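Local coordinates for uncharacterized protein lp_2664 (PDB 2PJQ) that is of unknown function but carries an HD domain, and so may be a metal-dependent phosphohydrolase like many members of that superfamily, at residues M6-L20 and N52-V65. Sequence-based numbering, arbitrary orientation.
Sequences MITETQLTAIQTYAL and NLNLTLAAAWLHDV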
HETATM    1  N   MSE B   6     -13.410  11.527 -36.831  1.00 49.05           N
HETATM    2  CA  MSE B   6     -12.835  10.745 -35.695  1.00 49.21           C
HETATM    3  C   MSE B   6     -13.644  11.019 -34.436  1.00 44.18           C
HETATM    4  O   MSE B   6     -14.823  11.345 -34.522  1.00 44.04           O
HETATM    5  CB  MSE B   6     -11.368  11.141 -35.465  1.00 65.53           C
HETATM    6  CG  MSE B   6     -10.455  10.929 -36.673  1.00 74.12           C
HETATM    7 SE   MSE B   6     -10.428   9.078 -37.247  1.00 91.44          SE
HETATM    8  CE  MSE B   6     -11.832   9.124 -38.596  1.00 83.64           C
ATOM      9  N   ILE B   7     -13.014  10.885 -33.272  1.00 36.34           N
ATOM     10  CA  ILE B   7     -13.709  11.141 -32.017  1.00 30.56           C
ATOM     11  C   ILE B   7     -13.809  12.641 -31.820  1.00 26.48           C
ATOM     12  O   ILE B   7     -12.798  13.338 -31.802  1.00 24.92           O
ATOM     13  CB  ILE B   7     -12.973  10.522 -30.818  1.00 31.03           C
ATOM     14  CG1 ILE B   7     -12.816   9.020 -31.033  1.00 30.33           C
ATOM     15  CG2 ILE B   7     -13.762  10.764 -29.536  1.00 28.95           C
ATOM     16  CD1 ILE B   7     -12.169   8.312 -29.866  1.00 32.47           C
ATOM     17  N   THR B   8     -15.034  13.129 -31.673  1.00 27.37           N
ATOM     18  CA  THR B   8     -15.286  14.558 -31.499  1.00 25.50           C
ATOM     19  C   THR B   8     -15.126  15.037 -30.069  1.00 23.82           C
ATOM     20  O   THR B   8     -15.329  14.281 -29.116  1.00 23.64           O
ATOM     21  CB  THR B   8     -16.702  14.938 -31.952  1.00 20.37           C
ATOM     22  OG1 THR B   8     -17.659  14.234 -31.157  1.00 18.04           O
ATOM     23  CG2 THR B   8     -16.904  14.592 -33.403  1.00 19.26           C
ATOM     24  N   GLU B   9     -14.795  16.317 -29.939  1.00 21.27           N
ATOM     25  CA  GLU B   9     -14.586  16.934 -28.643  1.00 21.91           C
ATOM     26  C   GLU B   9     -15.772  16.737 -27.694  1.00 20.58           C
ATOM     27  O   GLU B   9     -15.608  16.720 -26.474  1.00 18.83           O
ATOM     28  CB  GLU B   9     -14.292  18.422 -28.825  1.00 23.62           C
ATOM     29  CG  GLU B   9     -13.297  18.954 -27.811  1.00 28.64           C
ATOM     30  CD  GLU B   9     -11.830  18.760 -28.219  1.00 30.65           C
ATOM     31  OE1 GLU B   9     -11.518  17.831 -29.005  1.00 29.37           O
ATOM     32  OE2 GLU B   9     -10.985  19.544 -27.732  1.00 31.47           O
ATOM     33  N   THR B  10     -16.964  16.580 -28.256  1.00 19.52           N
ATOM     34  CA  THR B  10     -18.161  16.381 -27.452  1.00 19.08           C
ATOM     35  C   THR B  10     -18.199  14.961 -26.942  1.00 17.96           C
ATOM     36  O   THR B  10     -18.548  14.704 -25.790  1.00 18.98           O
ATOM     37  CB  THR B  10     -19.438  16.616 -28.274  1.00 19.96           C
ATOM     38  OG1 THR B  10     -19.589  18.014 -28.516  1.00 23.66           O
ATOM     39  CG2 THR B  10     -20.657  16.106 -27.537  1.00 20.31           C
ATOM     40  N   GLN B  11     -17.853  14.034 -27.822  1.00 17.33           N
ATOM     41  CA  GLN B  11     -17.858  12.640 -27.464  1.00 14.26           C
ATOM     42  C   GLN B  11     -16.746  12.432 -26.467  1.00 14.79           C
ATOM     43  O   GLN B  11     -16.905  11.676 -25.503  1.00 15.82           O
ATOM     44  CB  GLN B  11     -17.621  11.783 -28.695  1.00 13.63           C
ATOM     45  CG  GLN B  11     -18.628  12.001 -29.804  1.00 13.24           C
ATOM     46  CD  GLN B  11     -18.324  11.169 -31.044  1.00 14.63           C
ATOM     47  OE1 GLN B  11     -17.188  11.154 -31.532  1.00 13.07           O
ATOM     48  NE2 GLN B  11     -19.344  10.481 -31.565  1.00 12.27           N
ATOM     49  N   LEU B  12     -15.622  13.114 -26.686  1.00 11.45           N
ATOM     50  CA  LEU B  12     -14.493  12.971 -25.781  1.00  9.60           C
ATOM     51  C   LEU B  12     -14.971  13.276 -24.378  1.00  9.55           C
ATOM     52  O   LEU B  12     -14.941  12.397 -23.510  1.00 10.93           O
ATOM     53  CB  LEU B  12     -13.352  13.919 -26.153  1.00 10.21           C
ATOM     54  CG  LEU B  12     -11.930  13.343 -26.006  1.00  9.72           C
ATOM     55  CD1 LEU B  12     -10.885  14.468 -26.081  1.00  4.36           C
ATOM     56  CD2 LEU B  12     -11.807  12.600 -24.690  1.00  5.65           C
ATOM     57  N   THR B  13     -15.433  14.507 -24.165  1.00  8.57           N
ATOM     58  CA  THR B  13     -15.927  14.935 -22.857  1.00  8.06           C
ATOM     59  C   THR B  13     -16.888  13.905 -22.285  1.00  7.94           C
ATOM     60  O   THR B  13     -16.805  13.554 -21.108  1.00  9.26           O
ATOM     61  CB  THR B  13     -16.682  16.300 -22.918  1.00  9.49           C
ATOM     62  OG1 THR B  13     -15.823  17.314 -23.441  1.00  9.10           O
ATOM     63  CG2 THR B  13     -17.129  16.728 -21.523  1.00  8.74           C
ATOM     64  N   ALA B  14     -17.803  13.419 -23.115  1.00  8.61           N
ATOM     65  CA  ALA B  14     -18.784  12.435 -22.652  1.00  8.34           C
ATOM     66  C   ALA B  14     -18.078  11.232 -22.058  1.00  9.26           C
ATOM     67  O   ALA B  14     -18.399  10.798 -20.954  1.00 11.17           O
ATOM     68  CB  ALA B  14     -19.676  11.995 -23.796  1.00  4.94           C
ATOM     69  N   ILE B  15     -17.112  10.703 -22.807  1.00  8.62           N
ATOM     70  CA  ILE B  15     -16.332   9.548 -22.389  1.00  7.82           C
ATOM     71  C   ILE B  15     -15.639   9.822 -21.068  1.00  7.62           C
ATOM     72  O   ILE B  15     -15.521   8.921 -20.221  1.00  6.16           O
ATOM     73  CB  ILE B  15     -15.246   9.198 -23.442  1.00  6.62           C
ATOM     74  CG1 ILE B  15     -15.914   8.754 -24.737  1.00  4.83           C
ATOM     75  CG2 ILE B  15     -14.328   8.098 -22.917  1.00  4.57           C
ATOM     76  CD1 ILE B  15     -14.978   8.649 -25.862  1.00  1.00           C
ATOM     77  N   GLN B  16     -15.158  11.059 -20.908  1.00  9.24           N
ATOM     78  CA  GLN B  16     -14.468  11.457 -19.679  1.00  7.44           C
ATOM     79  C   GLN B  16     -15.486  11.330 -18.557  1.00  7.33           C
ATOM     80  O   GLN B  16     -15.239  10.678 -17.523  1.00  5.80           O
ATOM     81  CB  GLN B  16     -13.997  12.906 -19.764  1.00  1.79           C
ATOM     82  CG  GLN B  16     -13.181  13.351 -18.547  1.00  3.58           C
ATOM     83  CD  GLN B  16     -12.926  14.857 -18.510  1.00  3.88           C
ATOM     84  OE1 GLN B  16     -12.668  15.498 -19.538  1.00  3.68           O
ATOM     85  NE2 GLN B  16     -12.988  15.426 -17.317  1.00  5.67           N
ATOM     86  N   THR B  17     -16.642  11.947 -18.791  1.00  1.00           N
ATOM     87  CA  THR B  17     -17.718  11.923 -17.831  1.00  1.00           C
ATOM     88  C   THR B  17     -18.043  10.494 -17.526  1.00  1.00           C
ATOM     89  O   THR B  17     -18.135  10.116 -16.366  1.00  4.41           O
ATOM     90  CB  THR B  17     -18.993  12.581 -18.361  1.00  1.00           C
ATOM     91  OG1 THR B  17     -18.700  13.896 -18.818  1.00  1.00           O
ATOM     92  CG2 THR B  17     -20.032  12.681 -17.263  1.00  1.00           C
ATOM     93  N   TYR B  18     -18.218   9.688 -18.559  1.00  1.00           N
ATOM     94  CA  TYR B  18     -18.542   8.294 -18.333  1.00  2.07           C
ATOM     95  C   TYR B  18     -17.501   7.596 -17.454  1.00  4.52           C
ATOM     96  O   TYR B  18     -17.836   6.945 -16.453  1.00  3.09           O
ATOM     97  CB  TYR B  18     -18.664   7.557 -19.659  1.00  1.26           C
ATOM     98  CG  TYR B  18     -19.160   6.148 -19.487  1.00  1.00           C
ATOM     99  CD1 TYR B  18     -20.481   5.896 -19.103  1.00  1.00           C
ATOM    100  CD2 TYR B  18     -18.294   5.069 -19.636  1.00  1.00           C
ATOM    101  CE1 TYR B  18     -20.924   4.612 -18.864  1.00  1.00           C
ATOM    102  CE2 TYR B  18     -18.728   3.772 -19.398  1.00  1.58           C
ATOM    103  CZ  TYR B  18     -20.044   3.553 -19.009  1.00  1.00           C
ATOM    104  OH  TYR B  18     -20.445   2.272 -18.738  1.00  3.07           O
ATOM    105  N   ALA B  19     -16.238   7.741 -17.839  1.00 11.38           N
ATOM    106  CA  ALA B  19     -15.137   7.125 -17.121  1.00 13.94           C
ATOM    107  C   ALA B  19     -15.137   7.477 -15.637  1.00 15.74           C
ATOM    108  O   ALA B  19     -15.244   6.594 -14.784  1.00 16.08           O
ATOM    109  CB  ALA B  19     -13.830   7.545 -17.748  1.00 16.67           C
ATOM    110  N   LEU B  20     -15.003   8.763 -15.325  1.00 18.30           N
ATOM    111  CA  LEU B  20     -14.979   9.200 -13.931  1.00 20.56           C
ATOM    112  C   LEU B  20     -16.181   8.706 -13.106  1.00 22.74           C
ATOM    113  O   LEU B  20     -16.036   8.396 -11.930  1.00 25.90           O
ATOM    114  CB  LEU B  20     -14.871  10.728 -13.860  1.00 15.61           C
ATOM    115  CG  LEU B  20     -13.610  11.311 -14.509  1.00 16.03           C
ATOM    116  CD1 LEU B  20     -13.761  12.793 -14.674  1.00 16.14           C
ATOM    117  CD2 LEU B  20     -12.392  10.988 -13.681  1.00 15.77           C
ATOM    118  N   ASN B  52      -2.953  10.952 -32.807  1.00 13.14           N
ATOM    119  CA  ASN B  52      -4.296  11.485 -32.819  1.00 13.15           C
ATOM    120  C   ASN B  52      -4.660  11.690 -31.347  1.00 13.40           C
ATOM    121  O   ASN B  52      -4.665  10.745 -30.561  1.00 13.96           O
ATOM    122  CB  ASN B  52      -5.270  10.502 -33.446  1.00 13.55           C
ATOM    123  CG  ASN B  52      -6.703  10.953 -33.284  1.00 17.00           C
ATOM    124  OD1 ASN B  52      -7.118  11.955 -33.868  1.00 18.94           O
ATOM    125  ND2 ASN B  52      -7.461  10.238 -32.468  1.00 17.87           N
ATOM    126  N   LEU B  53      -4.968  12.926 -30.979  1.00 13.97           N
ATOM    127  CA  LEU B  53      -5.300  13.249 -29.602  1.00 15.53           C
ATOM    128  C   LEU B  53      -6.551  12.580 -29.058  1.00 16.56           C
ATOM    129  O   LEU B  53      -6.461  11.736 -28.169  1.00 17.42           O
ATOM    130  CB  LEU B  53      -5.444  14.758 -29.450  1.00 17.20           C
ATOM    131  CG  LEU B  53      -5.236  15.310 -28.049  1.00 16.15           C
ATOM    132  CD1 LEU B  53      -3.799  15.040 -27.614  1.00 14.87           C
ATOM    133  CD2 LEU B  53      -5.534  16.799 -28.046  1.00 17.66           C
ATOM    134  N   ASN B  54      -7.713  12.960 -29.593  1.00 17.83           N
ATOM    135  CA  ASN B  54      -9.002  12.414 -29.148  1.00 17.04           C
ATOM    136  C   ASN B  54      -9.175  10.902 -29.075  1.00 15.23           C
ATOM    137  O   ASN B  54      -9.935  10.420 -28.247  1.00 17.92           O
ATOM    138  CB  ASN B  54     -10.132  12.992 -29.994  1.00 17.39           C
ATOM    139  CG  ASN B  54     -10.281  14.478 -29.804  1.00 19.37           C
ATOM    140  OD1 ASN B  54      -9.389  15.134 -29.253  1.00 19.68           O
ATOM    141  ND2 ASN B  54     -11.400  15.028 -30.269  1.00 19.52           N
ATOM    142  N   LEU B  55      -8.512  10.145 -29.938  1.00  9.85           N
ATOM    143  CA  LEU B  55      -8.649   8.699 -29.872  1.00  7.42           C
ATOM    144  C   LEU B  55      -7.864   8.279 -28.641  1.00  9.20           C
ATOM    145  O   LEU B  55      -8.330   7.464 -27.837  1.00  8.97           O
ATOM    146  CB  LEU B  55      -8.029   8.034 -31.102  1.00  6.86           C
ATOM    147  CG  LEU B  55      -8.344   6.576 -31.472  1.00  5.13           C
ATOM    148  CD1 LEU B  55      -7.230   6.049 -32.364  1.00  1.16           C
ATOM    149  CD2 LEU B  55      -8.472   5.701 -30.248  1.00  4.62           C
ATOM    150  N   THR B  56      -6.661   8.846 -28.514  1.00  8.77           N
ATOM    151  CA  THR B  56      -5.746   8.549 -27.414  1.00  6.07           C
ATOM    152  C   THR B  56      -6.375   8.728 -26.039  1.00  6.33           C
ATOM    153  O   THR B  56      -6.473   7.778 -25.268  1.00  6.75           O
ATOM    154  CB  THR B  56      -4.478   9.447 -27.484  1.00  8.15           C
ATOM    155  OG1 THR B  56      -3.780   9.201 -28.706  1.00 11.35           O
ATOM    156  CG2 THR B  56      -3.524   9.138 -26.346  1.00  7.73           C
ATOM    157  N   LEU B  57      -6.800   9.946 -25.730  1.00  7.89           N
ATOM    158  CA  LEU B  57      -7.368  10.212 -24.418  1.00  7.08           C
ATOM    159  C   LEU B  57      -8.576   9.339 -24.198  1.00  6.48           C
ATOM    160  O   LEU B  57      -8.748   8.784 -23.113  1.00  5.77           O
ATOM    161  CB  LEU B  57      -7.756  11.682 -24.273  1.00  6.44           C
ATOM    162  CG  LEU B  57      -6.642  12.653 -24.633  1.00  7.40           C
ATOM    163  CD1 LEU B  57      -7.085  14.063 -24.324  1.00  9.34           C
ATOM    164  CD2 LEU B  57      -5.381  12.290 -23.859  1.00  9.46           C
ATOM    165  N   ALA B  58      -9.405   9.225 -25.232  1.00  6.51           N
ATOM    166  CA  ALA B  58     -10.610   8.415 -25.163  1.00  4.71           C
ATOM    167  C   ALA B  58     -10.207   7.042 -24.647  1.00  5.58           C
ATOM    168  O   ALA B  58     -10.696   6.598 -23.601  1.00  8.11           O
ATOM    169  CB  ALA B  58     -11.240   8.306 -26.526  1.00  1.00           C
ATOM    170  N   ALA B  59      -9.286   6.387 -25.354  1.00  2.72           N
ATOM    171  CA  ALA B  59      -8.830   5.069 -24.943  1.00  2.16           C
ATOM    172  C   ALA B  59      -8.140   5.161 -23.602  1.00  3.81           C
ATOM    173  O   ALA B  59      -8.141   4.202 -22.840  1.00  7.90           O
ATOM    174  CB  ALA B  59      -7.883   4.468 -25.985  1.00  1.00           C
ATOM    175  N   ALA B  60      -7.538   6.304 -23.303  1.00  1.00           N
ATOM    176  CA  ALA B  60      -6.856   6.453 -22.021  1.00  1.00           C
ATOM    177  C   ALA B  60      -7.880   6.452 -20.901  1.00  1.00           C
ATOM    178  O   ALA B  60      -7.721   5.771 -19.896  1.00  1.00           O
ATOM    179  CB  ALA B  60      -6.073   7.735 -22.000  1.00  5.77           C
ATOM    180  N   TRP B  61      -8.943   7.225 -21.100  1.00  9.49           N
ATOM    181  CA  TRP B  61     -10.023   7.349 -20.128  1.00  9.89           C
ATOM    182  C   TRP B  61     -10.697   6.020 -19.878  1.00 10.68           C
ATOM    183  O   TRP B  61     -11.016   5.678 -18.741  1.00 11.23           O
ATOM    184  CB  TRP B  61     -11.098   8.323 -20.632  1.00  6.42           C
ATOM    185  CG  TRP B  61     -10.755   9.780 -20.574  1.00  3.92           C
ATOM    186  CD1 TRP B  61     -10.678  10.650 -21.629  1.00  4.29           C
ATOM    187  CD2 TRP B  61     -10.488  10.543 -19.403  1.00  2.74           C
ATOM    188  NE1 TRP B  61     -10.380  11.921 -21.183  1.00  3.36           N
ATOM    189  CE2 TRP B  61     -10.256  11.883 -19.817  1.00  3.70           C
ATOM    190  CE3 TRP B  61     -10.423  10.234 -18.035  1.00  1.91           C
ATOM    191  CZ2 TRP B  61      -9.962  12.907 -18.912  1.00  2.42           C
ATOM    192  CZ3 TRP B  61     -10.134  11.251 -17.136  1.00  1.26           C
ATOM    193  CH2 TRP B  61      -9.906  12.574 -17.581  1.00  2.77           C
ATOM    194  N   LEU B  62     -10.895   5.263 -20.951  1.00  6.99           N
ATOM    195  CA  LEU B  62     -11.615   3.997 -20.874  1.00  6.33           C
ATOM    196  C   LEU B  62     -10.904   2.673 -20.605  1.00  6.47           C
ATOM    197  O   LEU B  62     -11.565   1.647 -20.530  1.00  6.18           O
ATOM    198  CB  LEU B  62     -12.472   3.856 -22.142  1.00  6.93           C
ATOM    199  CG  LEU B  62     -13.485   4.977 -22.448  1.00  5.56           C
ATOM    200  CD1 LEU B  62     -14.023   4.807 -23.864  1.00  6.63           C
ATOM    201  CD2 LEU B  62     -14.630   4.965 -21.443  1.00  1.58           C
ATOM    202  N   HIS B  63      -9.587   2.650 -20.444  1.00 12.71           N
ATOM    203  CA  HIS B  63      -8.940   1.357 -20.198  1.00 14.75           C
ATOM    204  C   HIS B  63      -9.348   0.635 -18.914  1.00 17.30           C
ATOM    205  O   HIS B  63      -9.630  -0.560 -18.939  1.00 18.94           O
ATOM    206  CB  HIS B  63      -7.424   1.458 -20.177  1.00 12.38           C
ATOM    207  CG  HIS B  63      -6.774   0.234 -19.611  1.00 15.09           C
ATOM    208  ND1 HIS B  63      -5.901   0.276 -18.546  1.00 14.53           N
ATOM    209  CD2 HIS B  63      -6.952  -1.081 -19.901  1.00 16.32           C
ATOM    210  CE1 HIS B  63      -5.574  -0.959 -18.203  1.00 16.01           C
ATOM    211  NE2 HIS B  63      -6.201  -1.800 -19.008  1.00 14.35           N
ATOM    212  N   ASP B  64      -9.346   1.341 -17.791  1.00 17.06           N
ATOM    213  CA  ASP B  64      -9.694   0.719 -16.530  1.00 19.93           C
ATOM    214  C   ASP B  64     -11.158   0.372 -16.371  1.00 21.54           C
ATOM    215  O   ASP B  64     -11.506  -0.534 -15.638  1.00 21.60           O
ATOM    216  CB  ASP B  64      -9.285   1.622 -15.366  1.00 24.62           C
ATOM    217  CG  ASP B  64      -7.796   1.664 -15.161  1.00 27.17           C
ATOM    218  OD1 ASP B  64      -7.125   0.636 -15.417  1.00 28.74           O
ATOM    219  OD2 ASP B  64      -7.292   2.718 -14.723  1.00 29.38           O
ATOM    220  N   VAL B  65     -12.030   1.094 -17.045  1.00 24.74           N
ATOM    221  CA  VAL B  65     -13.479   0.887 -16.926  1.00 25.39           C
ATOM    222  C   VAL B  65     -13.853  -0.493 -17.250  1.00 27.52           C
ATOM    223  O   VAL B  65     -14.915  -1.017 -16.785  1.00 29.26           O
ATOM    224  CB  VAL B  65     -14.217   1.787 -17.907  1.00 24.70           C
ATOM    225  CG1 VAL B  65     -15.590   1.243 -18.240  1.00 25.07           C
ATOM    226  CG2 VAL B  65     -14.328   3.168 -17.319  1.00 25.45           C
TER
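Helices 9-20 and 53-62 run side by side in the same direction, their axes 13° apart and 9.1 Å at closest approach, with the CA atoms of Leu12 and Ala58, and of Ala19 and Trp61, nearest each other. At the N-terminal end the amide of Asn54 ties them together: ND2 donates to the carbonyl of Ile7 (ND2 to O 2.7 Å) and, more loosely, to the Glu9 carboxylate (ND2 to OE1 3.1 Å). Both acceptors lie near the plane of the amide, which fixes its rotation. Ile7 reaches on past Asn54 to set CD1 against CB of Ala58, 3.5 Å away, and Leu12 fits as a knob into the hole formed by Asn54, Leu57, Ala58 and Trp61. Segment 52-65 carries His63 and Asp64, which converge with His34 and Asp128 in a way consistent with the H...HD...D motif of HD-domain proteins; no metal is bound to them here, and both side chains lie off this interface. Trp61 returns the knob, entering between Leu12, Gln16, Ala19 and Leu20. The Gln16 chain leaves with CG anti to its backbone N (chi1 -176°), which lays CG over the six-membered ring in a CH-pi contact, 3.5 Å from the centroid, with the terminal amide only 13° from parallel to the indole. CD2 of Leu12 meets the indole at its edge, 3.8 Å from Trp61 CD1. Replacing Trp61 with an alanine would probably leave Gln16 without its aromatic platform and open a gap beside Leu12 and Leu20. On the flank of Trp61 CB, Ile15 CG2 packs on Leu62, and the ring edge of Tyr18 meets Leu62, Tyr18 CD2 to Leu62 CD2 4.1 Å, while helix 74-87 also touches both Tyr18 and Leu62.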